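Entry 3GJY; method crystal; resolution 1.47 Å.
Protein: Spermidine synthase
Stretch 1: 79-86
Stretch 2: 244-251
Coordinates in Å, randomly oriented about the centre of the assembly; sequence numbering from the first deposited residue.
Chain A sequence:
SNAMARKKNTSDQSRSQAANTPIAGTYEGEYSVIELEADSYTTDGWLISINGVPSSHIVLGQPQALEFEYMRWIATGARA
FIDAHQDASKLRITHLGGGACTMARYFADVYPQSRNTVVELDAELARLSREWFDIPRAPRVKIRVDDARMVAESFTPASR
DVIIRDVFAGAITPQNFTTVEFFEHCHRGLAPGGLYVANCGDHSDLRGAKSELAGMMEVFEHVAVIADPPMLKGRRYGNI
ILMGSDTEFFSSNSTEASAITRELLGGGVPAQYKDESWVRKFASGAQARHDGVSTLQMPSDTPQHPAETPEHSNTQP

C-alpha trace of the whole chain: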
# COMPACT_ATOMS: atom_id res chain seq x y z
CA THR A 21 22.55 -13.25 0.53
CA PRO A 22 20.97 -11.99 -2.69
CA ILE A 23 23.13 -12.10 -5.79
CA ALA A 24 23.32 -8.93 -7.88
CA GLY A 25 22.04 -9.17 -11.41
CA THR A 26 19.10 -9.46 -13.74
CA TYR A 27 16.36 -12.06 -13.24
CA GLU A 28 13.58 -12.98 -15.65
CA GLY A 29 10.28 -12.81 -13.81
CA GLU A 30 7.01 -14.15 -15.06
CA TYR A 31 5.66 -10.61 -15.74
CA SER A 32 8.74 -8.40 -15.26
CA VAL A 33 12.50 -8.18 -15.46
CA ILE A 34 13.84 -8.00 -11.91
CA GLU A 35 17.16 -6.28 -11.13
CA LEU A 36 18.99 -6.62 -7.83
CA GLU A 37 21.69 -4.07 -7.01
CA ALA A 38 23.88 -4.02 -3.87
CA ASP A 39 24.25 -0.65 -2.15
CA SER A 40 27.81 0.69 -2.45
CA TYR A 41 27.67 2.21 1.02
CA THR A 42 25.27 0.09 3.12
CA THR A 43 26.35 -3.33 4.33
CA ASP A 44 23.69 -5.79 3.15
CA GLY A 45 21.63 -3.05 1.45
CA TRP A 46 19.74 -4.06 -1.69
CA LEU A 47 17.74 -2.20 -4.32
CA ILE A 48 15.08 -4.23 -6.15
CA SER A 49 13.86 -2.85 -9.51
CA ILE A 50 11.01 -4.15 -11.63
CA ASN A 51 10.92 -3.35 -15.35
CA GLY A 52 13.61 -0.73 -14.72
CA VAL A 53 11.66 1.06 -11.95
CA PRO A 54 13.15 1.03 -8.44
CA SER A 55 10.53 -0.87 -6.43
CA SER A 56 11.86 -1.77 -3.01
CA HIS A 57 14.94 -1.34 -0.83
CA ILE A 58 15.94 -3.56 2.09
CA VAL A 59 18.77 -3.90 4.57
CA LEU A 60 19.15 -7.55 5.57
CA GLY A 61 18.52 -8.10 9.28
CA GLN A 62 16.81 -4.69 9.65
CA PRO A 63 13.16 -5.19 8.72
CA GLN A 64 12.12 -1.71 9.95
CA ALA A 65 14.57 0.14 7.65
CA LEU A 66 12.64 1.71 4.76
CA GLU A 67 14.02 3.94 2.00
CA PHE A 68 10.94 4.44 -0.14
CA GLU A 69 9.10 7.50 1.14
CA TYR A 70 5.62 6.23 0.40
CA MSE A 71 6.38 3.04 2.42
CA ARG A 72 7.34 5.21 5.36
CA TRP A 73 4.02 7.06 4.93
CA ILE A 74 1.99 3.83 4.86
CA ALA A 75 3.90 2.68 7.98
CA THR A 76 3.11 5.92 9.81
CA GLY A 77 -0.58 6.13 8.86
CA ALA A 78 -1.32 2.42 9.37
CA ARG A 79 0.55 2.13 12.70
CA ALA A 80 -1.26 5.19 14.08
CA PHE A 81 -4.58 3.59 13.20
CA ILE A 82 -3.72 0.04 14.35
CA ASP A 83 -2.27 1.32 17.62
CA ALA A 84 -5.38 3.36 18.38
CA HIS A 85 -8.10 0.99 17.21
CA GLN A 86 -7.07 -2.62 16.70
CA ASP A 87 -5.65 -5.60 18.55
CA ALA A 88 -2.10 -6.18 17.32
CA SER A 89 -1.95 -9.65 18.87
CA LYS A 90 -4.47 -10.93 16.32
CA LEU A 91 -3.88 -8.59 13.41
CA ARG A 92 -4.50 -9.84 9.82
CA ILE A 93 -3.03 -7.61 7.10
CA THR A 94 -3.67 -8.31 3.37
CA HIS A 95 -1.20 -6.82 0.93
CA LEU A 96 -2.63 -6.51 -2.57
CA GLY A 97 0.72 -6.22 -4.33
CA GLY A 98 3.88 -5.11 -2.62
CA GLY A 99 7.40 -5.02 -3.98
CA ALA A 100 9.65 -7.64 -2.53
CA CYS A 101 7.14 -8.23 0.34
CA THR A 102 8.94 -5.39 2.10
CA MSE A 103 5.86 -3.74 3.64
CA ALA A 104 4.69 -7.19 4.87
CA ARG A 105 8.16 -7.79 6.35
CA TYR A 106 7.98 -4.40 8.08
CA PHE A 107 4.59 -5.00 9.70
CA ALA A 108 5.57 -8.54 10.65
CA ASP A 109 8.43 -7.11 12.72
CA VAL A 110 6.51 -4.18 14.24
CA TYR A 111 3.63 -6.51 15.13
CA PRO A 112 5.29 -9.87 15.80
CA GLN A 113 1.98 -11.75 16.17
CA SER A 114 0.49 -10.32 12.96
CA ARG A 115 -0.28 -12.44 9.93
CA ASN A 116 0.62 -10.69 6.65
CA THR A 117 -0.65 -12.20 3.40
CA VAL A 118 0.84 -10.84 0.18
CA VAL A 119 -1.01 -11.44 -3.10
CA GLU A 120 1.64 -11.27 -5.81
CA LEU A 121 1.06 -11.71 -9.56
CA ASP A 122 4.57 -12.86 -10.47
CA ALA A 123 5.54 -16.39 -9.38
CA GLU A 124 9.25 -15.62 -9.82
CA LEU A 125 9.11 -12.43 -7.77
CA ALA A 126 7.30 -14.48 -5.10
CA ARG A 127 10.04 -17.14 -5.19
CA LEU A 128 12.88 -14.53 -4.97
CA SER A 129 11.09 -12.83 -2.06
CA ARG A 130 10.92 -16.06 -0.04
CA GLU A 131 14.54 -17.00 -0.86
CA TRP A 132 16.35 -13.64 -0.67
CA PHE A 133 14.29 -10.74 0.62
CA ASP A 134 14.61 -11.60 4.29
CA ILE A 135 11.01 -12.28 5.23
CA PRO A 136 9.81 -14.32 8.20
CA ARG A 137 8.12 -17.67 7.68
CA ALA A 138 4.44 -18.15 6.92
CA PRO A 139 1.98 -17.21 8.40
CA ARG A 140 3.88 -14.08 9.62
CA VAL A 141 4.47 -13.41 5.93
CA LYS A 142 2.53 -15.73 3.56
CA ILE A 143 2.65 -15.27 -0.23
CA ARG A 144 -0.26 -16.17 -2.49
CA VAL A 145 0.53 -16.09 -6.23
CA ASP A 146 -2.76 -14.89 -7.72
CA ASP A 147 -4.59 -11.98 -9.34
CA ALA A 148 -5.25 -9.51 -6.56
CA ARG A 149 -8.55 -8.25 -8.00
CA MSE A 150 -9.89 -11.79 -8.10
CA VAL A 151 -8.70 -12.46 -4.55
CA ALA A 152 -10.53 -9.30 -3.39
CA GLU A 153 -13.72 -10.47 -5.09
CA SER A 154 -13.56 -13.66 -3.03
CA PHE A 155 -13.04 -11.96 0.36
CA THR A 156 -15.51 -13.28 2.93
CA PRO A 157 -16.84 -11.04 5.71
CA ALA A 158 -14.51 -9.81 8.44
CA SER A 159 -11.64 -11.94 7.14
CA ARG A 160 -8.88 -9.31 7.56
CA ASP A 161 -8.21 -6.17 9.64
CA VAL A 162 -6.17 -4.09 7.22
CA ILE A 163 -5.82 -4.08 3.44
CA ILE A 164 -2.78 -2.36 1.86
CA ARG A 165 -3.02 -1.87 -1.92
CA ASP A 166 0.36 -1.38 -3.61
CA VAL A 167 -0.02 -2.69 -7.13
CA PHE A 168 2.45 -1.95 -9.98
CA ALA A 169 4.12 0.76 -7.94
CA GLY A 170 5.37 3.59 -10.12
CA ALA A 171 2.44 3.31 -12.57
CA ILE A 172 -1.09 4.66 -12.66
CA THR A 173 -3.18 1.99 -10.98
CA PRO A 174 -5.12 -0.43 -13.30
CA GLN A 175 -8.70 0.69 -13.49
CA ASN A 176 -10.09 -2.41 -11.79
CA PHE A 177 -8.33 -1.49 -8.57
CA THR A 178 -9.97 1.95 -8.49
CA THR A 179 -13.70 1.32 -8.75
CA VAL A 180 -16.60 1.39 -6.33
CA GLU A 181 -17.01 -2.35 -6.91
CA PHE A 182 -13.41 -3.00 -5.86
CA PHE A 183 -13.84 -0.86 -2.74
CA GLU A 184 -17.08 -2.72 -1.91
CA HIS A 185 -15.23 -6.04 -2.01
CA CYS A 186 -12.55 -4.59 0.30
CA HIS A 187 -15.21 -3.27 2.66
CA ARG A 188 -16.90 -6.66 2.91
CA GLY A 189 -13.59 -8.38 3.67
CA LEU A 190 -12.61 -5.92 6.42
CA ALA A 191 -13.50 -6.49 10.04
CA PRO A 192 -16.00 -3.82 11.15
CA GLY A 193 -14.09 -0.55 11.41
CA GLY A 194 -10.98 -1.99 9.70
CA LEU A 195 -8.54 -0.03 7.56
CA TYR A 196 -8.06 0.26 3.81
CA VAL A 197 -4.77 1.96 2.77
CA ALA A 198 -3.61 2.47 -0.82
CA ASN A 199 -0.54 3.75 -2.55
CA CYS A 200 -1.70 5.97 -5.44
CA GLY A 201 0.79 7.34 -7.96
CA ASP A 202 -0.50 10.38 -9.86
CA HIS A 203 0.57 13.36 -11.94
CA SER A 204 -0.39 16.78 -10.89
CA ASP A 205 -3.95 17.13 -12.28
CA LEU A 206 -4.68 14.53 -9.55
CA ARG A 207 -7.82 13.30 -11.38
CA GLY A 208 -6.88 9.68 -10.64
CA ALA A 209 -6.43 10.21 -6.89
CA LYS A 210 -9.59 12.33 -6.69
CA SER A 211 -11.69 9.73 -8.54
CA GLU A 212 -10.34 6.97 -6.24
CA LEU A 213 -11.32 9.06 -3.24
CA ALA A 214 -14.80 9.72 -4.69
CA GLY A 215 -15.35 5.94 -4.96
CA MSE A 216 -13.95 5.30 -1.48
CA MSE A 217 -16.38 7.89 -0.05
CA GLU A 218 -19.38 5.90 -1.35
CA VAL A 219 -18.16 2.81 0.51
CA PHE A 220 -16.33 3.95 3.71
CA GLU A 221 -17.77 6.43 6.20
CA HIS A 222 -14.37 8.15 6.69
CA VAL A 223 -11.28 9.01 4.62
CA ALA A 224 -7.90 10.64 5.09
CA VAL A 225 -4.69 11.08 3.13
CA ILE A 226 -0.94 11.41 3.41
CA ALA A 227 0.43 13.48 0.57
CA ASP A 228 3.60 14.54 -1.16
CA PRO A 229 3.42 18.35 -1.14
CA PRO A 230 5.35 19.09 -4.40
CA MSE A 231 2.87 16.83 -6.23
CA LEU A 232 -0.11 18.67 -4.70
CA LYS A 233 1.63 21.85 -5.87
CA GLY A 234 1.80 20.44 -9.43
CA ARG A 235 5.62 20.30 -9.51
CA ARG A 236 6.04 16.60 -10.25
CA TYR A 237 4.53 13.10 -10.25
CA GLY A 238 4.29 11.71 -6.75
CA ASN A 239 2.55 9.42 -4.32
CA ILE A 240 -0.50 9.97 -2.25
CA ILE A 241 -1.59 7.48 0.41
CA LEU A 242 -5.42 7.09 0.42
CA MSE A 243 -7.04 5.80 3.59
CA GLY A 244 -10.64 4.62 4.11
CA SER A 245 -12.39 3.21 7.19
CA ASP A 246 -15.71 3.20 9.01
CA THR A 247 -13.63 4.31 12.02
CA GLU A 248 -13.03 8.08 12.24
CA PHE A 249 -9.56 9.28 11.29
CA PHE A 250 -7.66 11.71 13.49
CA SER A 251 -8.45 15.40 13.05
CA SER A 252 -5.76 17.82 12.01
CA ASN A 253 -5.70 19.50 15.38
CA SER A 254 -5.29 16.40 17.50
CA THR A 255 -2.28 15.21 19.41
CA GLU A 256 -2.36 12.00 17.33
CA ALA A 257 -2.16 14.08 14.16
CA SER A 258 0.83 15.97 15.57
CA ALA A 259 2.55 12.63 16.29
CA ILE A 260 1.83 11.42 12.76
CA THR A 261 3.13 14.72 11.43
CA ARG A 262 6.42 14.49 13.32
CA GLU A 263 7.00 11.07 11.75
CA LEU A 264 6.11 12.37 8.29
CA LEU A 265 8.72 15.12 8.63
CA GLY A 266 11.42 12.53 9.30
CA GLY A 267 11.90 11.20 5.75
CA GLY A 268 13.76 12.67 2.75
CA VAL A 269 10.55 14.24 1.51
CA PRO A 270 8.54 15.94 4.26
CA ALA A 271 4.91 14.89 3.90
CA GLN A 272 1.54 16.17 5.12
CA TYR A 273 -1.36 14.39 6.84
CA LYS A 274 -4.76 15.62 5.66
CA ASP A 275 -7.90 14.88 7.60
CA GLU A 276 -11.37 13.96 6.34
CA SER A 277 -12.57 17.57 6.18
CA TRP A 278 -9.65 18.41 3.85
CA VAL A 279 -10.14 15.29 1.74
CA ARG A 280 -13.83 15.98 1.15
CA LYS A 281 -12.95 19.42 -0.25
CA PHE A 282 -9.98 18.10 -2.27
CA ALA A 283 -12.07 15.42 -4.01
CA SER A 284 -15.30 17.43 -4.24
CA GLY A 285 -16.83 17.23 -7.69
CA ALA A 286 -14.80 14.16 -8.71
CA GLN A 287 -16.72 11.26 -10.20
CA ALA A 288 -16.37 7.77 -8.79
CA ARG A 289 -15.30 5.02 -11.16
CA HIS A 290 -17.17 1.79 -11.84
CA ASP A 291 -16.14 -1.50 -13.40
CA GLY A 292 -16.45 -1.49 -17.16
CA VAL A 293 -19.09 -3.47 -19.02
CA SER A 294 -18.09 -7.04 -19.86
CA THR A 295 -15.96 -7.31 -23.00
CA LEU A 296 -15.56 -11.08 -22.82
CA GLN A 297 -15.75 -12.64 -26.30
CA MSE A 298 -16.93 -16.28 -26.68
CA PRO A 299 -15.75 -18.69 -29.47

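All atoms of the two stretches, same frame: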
# COMPACT_ATOMS: atom_id res chain seq x y z
N ARG A 79 0.22 2.41 11.28
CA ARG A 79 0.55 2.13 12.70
C ARG A 79 -0.27 3.03 13.61
O ARG A 79 -0.75 2.58 14.67
CB ARG A 79 2.04 2.33 13.01
CG ARG A 79 2.92 1.20 12.43
CD ARG A 79 4.37 1.51 12.68
NE ARG A 79 4.70 1.51 14.10
CZ ARG A 79 5.95 1.66 14.54
NH1 ARG A 79 6.95 1.83 13.68
NH2 ARG A 79 6.19 1.65 15.85
N ALA A 80 -0.45 4.29 13.22
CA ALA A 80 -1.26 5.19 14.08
C ALA A 80 -2.68 4.62 14.26
O ALA A 80 -3.24 4.63 15.37
CB ALA A 80 -1.29 6.62 13.50
N PHE A 81 -3.25 4.13 13.17
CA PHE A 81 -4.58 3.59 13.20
C PHE A 81 -4.63 2.27 14.00
O PHE A 81 -5.49 2.10 14.86
CB PHE A 81 -5.05 3.34 11.77
CG PHE A 81 -6.50 2.89 11.68
CD1 PHE A 81 -7.50 3.81 11.40
CD2 PHE A 81 -6.86 1.57 11.91
CE1 PHE A 81 -8.83 3.41 11.29
CE2 PHE A 81 -8.20 1.18 11.84
CZ PHE A 81 -9.17 2.12 11.54
N ILE A 82 -3.73 1.34 13.68
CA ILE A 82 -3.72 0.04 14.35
C ILE A 82 -3.51 0.24 15.85
O ILE A 82 -4.17 -0.40 16.68
CB ILE A 82 -2.60 -0.86 13.76
CG1 ILE A 82 -2.92 -1.25 12.30
CG2 ILE A 82 -2.34 -2.12 14.63
CD1 ILE A 82 -1.70 -1.72 11.52
N ASP A 83 -2.57 1.10 16.20
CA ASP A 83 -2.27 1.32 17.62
C ASP A 83 -3.47 1.87 18.38
O ASP A 83 -3.68 1.54 19.54
CB ASP A 83 -1.06 2.23 17.78
CG ASP A 83 0.24 1.57 17.32
OD1 ASP A 83 0.27 0.32 17.10
OD2 ASP A 83 1.22 2.32 17.19
N ALA A 84 -4.22 2.75 17.74
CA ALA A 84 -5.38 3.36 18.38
C ALA A 84 -6.61 2.47 18.42
O ALA A 84 -7.40 2.58 19.37
CB ALA A 84 -5.72 4.66 17.69
N HIS A 85 -6.79 1.62 17.40
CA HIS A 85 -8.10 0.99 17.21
C HIS A 85 -8.16 -0.51 17.16
O HIS A 85 -9.25 -1.06 17.26
CB HIS A 85 -8.72 1.51 15.91
CG HIS A 85 -8.86 2.99 15.87
ND1 HIS A 85 -9.56 3.71 16.82
CD2 HIS A 85 -8.37 3.90 15.00
CE1 HIS A 85 -9.52 4.99 16.51
NE2 HIS A 85 -8.80 5.14 15.41
N GLN A 86 -7.03 -1.18 16.96
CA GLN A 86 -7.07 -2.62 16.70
C GLN A 86 -6.20 -3.40 17.66
O GLN A 86 -5.42 -2.83 18.42
CB GLN A 86 -6.67 -2.91 15.22
CG GLN A 86 -7.69 -2.29 14.26
CD GLN A 86 -7.31 -2.47 12.82
OE1 GLN A 86 -6.16 -2.22 12.46
NE2 GLN A 86 -8.26 -2.87 12.00
N GLY A 244 -9.19 4.70 3.92
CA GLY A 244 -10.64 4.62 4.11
C GLY A 244 -10.95 3.70 5.28
O GLY A 244 -10.26 2.70 5.48
N SER A 245 -11.94 4.06 6.09
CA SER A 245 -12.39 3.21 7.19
C SER A 245 -13.76 3.69 7.65
O SER A 245 -14.10 4.88 7.47
CB SER A 245 -11.45 3.36 8.38
OG SER A 245 -11.81 2.51 9.48
N ASP A 246 -14.51 2.78 8.28
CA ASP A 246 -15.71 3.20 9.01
C ASP A 246 -15.40 3.79 10.39
O ASP A 246 -16.28 4.36 11.04
CB ASP A 246 -16.73 2.07 9.15
CG ASP A 246 -17.36 1.70 7.82
OD1 ASP A 246 -17.40 2.54 6.89
OD2 ASP A 246 -17.87 0.57 7.75
N THR A 247 -14.15 3.65 10.82
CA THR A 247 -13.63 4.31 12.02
C THR A 247 -13.15 5.72 11.65
O THR A 247 -12.49 5.90 10.62
CB THR A 247 -12.45 3.49 12.60
OG1 THR A 247 -12.88 2.16 12.88
CG2 THR A 247 -11.85 4.12 13.88
N GLU A 248 -13.52 6.73 12.46
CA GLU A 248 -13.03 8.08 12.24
C GLU A 248 -11.51 8.18 12.24
O GLU A 248 -10.86 7.54 13.05
CB GLU A 248 -13.57 9.02 13.34
CG GLU A 248 -15.05 9.20 13.29
CD GLU A 248 -15.53 10.22 14.28
OE1 GLU A 248 -15.21 11.41 14.09
OE2 GLU A 248 -16.23 9.81 15.22
N PHE A 249 -10.97 8.95 11.31
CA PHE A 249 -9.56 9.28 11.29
C PHE A 249 -9.30 10.48 12.19
O PHE A 249 -10.21 11.28 12.48
CB PHE A 249 -9.11 9.56 9.85
CG PHE A 249 -9.07 8.31 9.00
CD1 PHE A 249 -8.08 7.34 9.21
CD2 PHE A 249 -10.05 8.06 8.08
CE1 PHE A 249 -8.05 6.17 8.45
CE2 PHE A 249 -10.01 6.89 7.31
CZ PHE A 249 -9.03 5.94 7.52
N PHE A 250 -8.05 10.62 12.60
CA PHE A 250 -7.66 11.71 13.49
C PHE A 250 -7.90 13.07 12.80
O PHE A 250 -7.78 13.21 11.57
CB PHE A 250 -6.21 11.51 13.96
CG PHE A 250 -6.03 10.23 14.76
CD1 PHE A 250 -6.63 10.07 16.00
CD2 PHE A 250 -5.27 9.19 14.25
CE1 PHE A 250 -6.47 8.89 16.74
CE2 PHE A 250 -5.10 8.00 14.98
CZ PHE A 250 -5.70 7.87 16.23
N SER A 251 -8.29 14.06 13.58
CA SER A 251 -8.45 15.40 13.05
C SER A 251 -7.10 16.08 13.03
O SER A 251 -6.23 15.74 13.82
CB SER A 251 -9.38 16.20 13.93
OG SER A 251 -10.72 15.80 13.73
O HOH W 1 -8.46 7.54 14.16

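When a helix packs against an extended segment that offers it no backbone partner, the contact is made by side chains, and their rotamers decide which surfaces meet. The C-terminal end of a helix in this spermidine synthase, residues 79-85, lies against a segment that leaves a strand after S245 and continues as an irregular chain to S251. No direct hydrogen bond joins the two stretches, and their backbones stay well apart: F81 CA lies 7.8 Å from F249 CA, and H85 CA lies 8.3 Å from T247 CA. The helix orders its own backbone. It carries its i to i+4 bonds to the end, with H85 N 2.9 Å from F81 O and Q86 N 3.0 Å from I82 O, and Q86 is the first residue to leave helical phi/psi.

F81, the buried anchor, shows how a rotamer can redirect a side chain. Its CA-to-CB bond points sideways, but a t chi1 (-175°) and a chi2 of 97° carry the ring to the other stretch. There F81 CZ lies 3.4 Å from S245 OG and 3.7 Å from T247 CB, while F81 CD1 meets F249 CE1 at 3.8 Å. The two phenyl rings are oblique, their planes at 50° and centroids 5.8 Å apart, so this is apolar packing without a stack. S245, also t, places its hydroxyl where it touches F81 and accepts from the residue two ahead: T247 N donates to S245 OG at 2.9 Å, bracing the turn that leaves the strand.

F250 likewise starts sideways and ends nearer, with chi1 in m (-62°). The edge of its ring meets A84 CB, 3.5 Å from F250 CZ, and the carbonyl A80 O, 3.9 Å from F250 CE2; A80 CB adds a looser apolar contact, 4.3 Å from F250 CE2. Two alanines four residues apart, both with CB pointing toward the segment, thus leave room for one aromatic ring.

H85 closes the contact. Its m chi1 (-57°), with chi2 at -58°, turns one face of the imidazole to the methyl of T247, whose CG2 sits 3.5 Å from the centroid of the H85 ring and only 6° off its normal, a nearly ideal CH-pi geometry. T247, itself m, directs that methyl to the ring while its OG1 is satisfied elsewhere in the structure. The H85 and F250 rings are near parallel, 18° between planes, but slid apart with little overlap. Polar chemistry enters through water 1, which lies 2.7 Å from H85 NE2 and donates to E248 O at 2.6 Å. This bridge engages the backbone of E248, whose CB points away from the helix, and links two stretches otherwise held by apolar and aromatic contact.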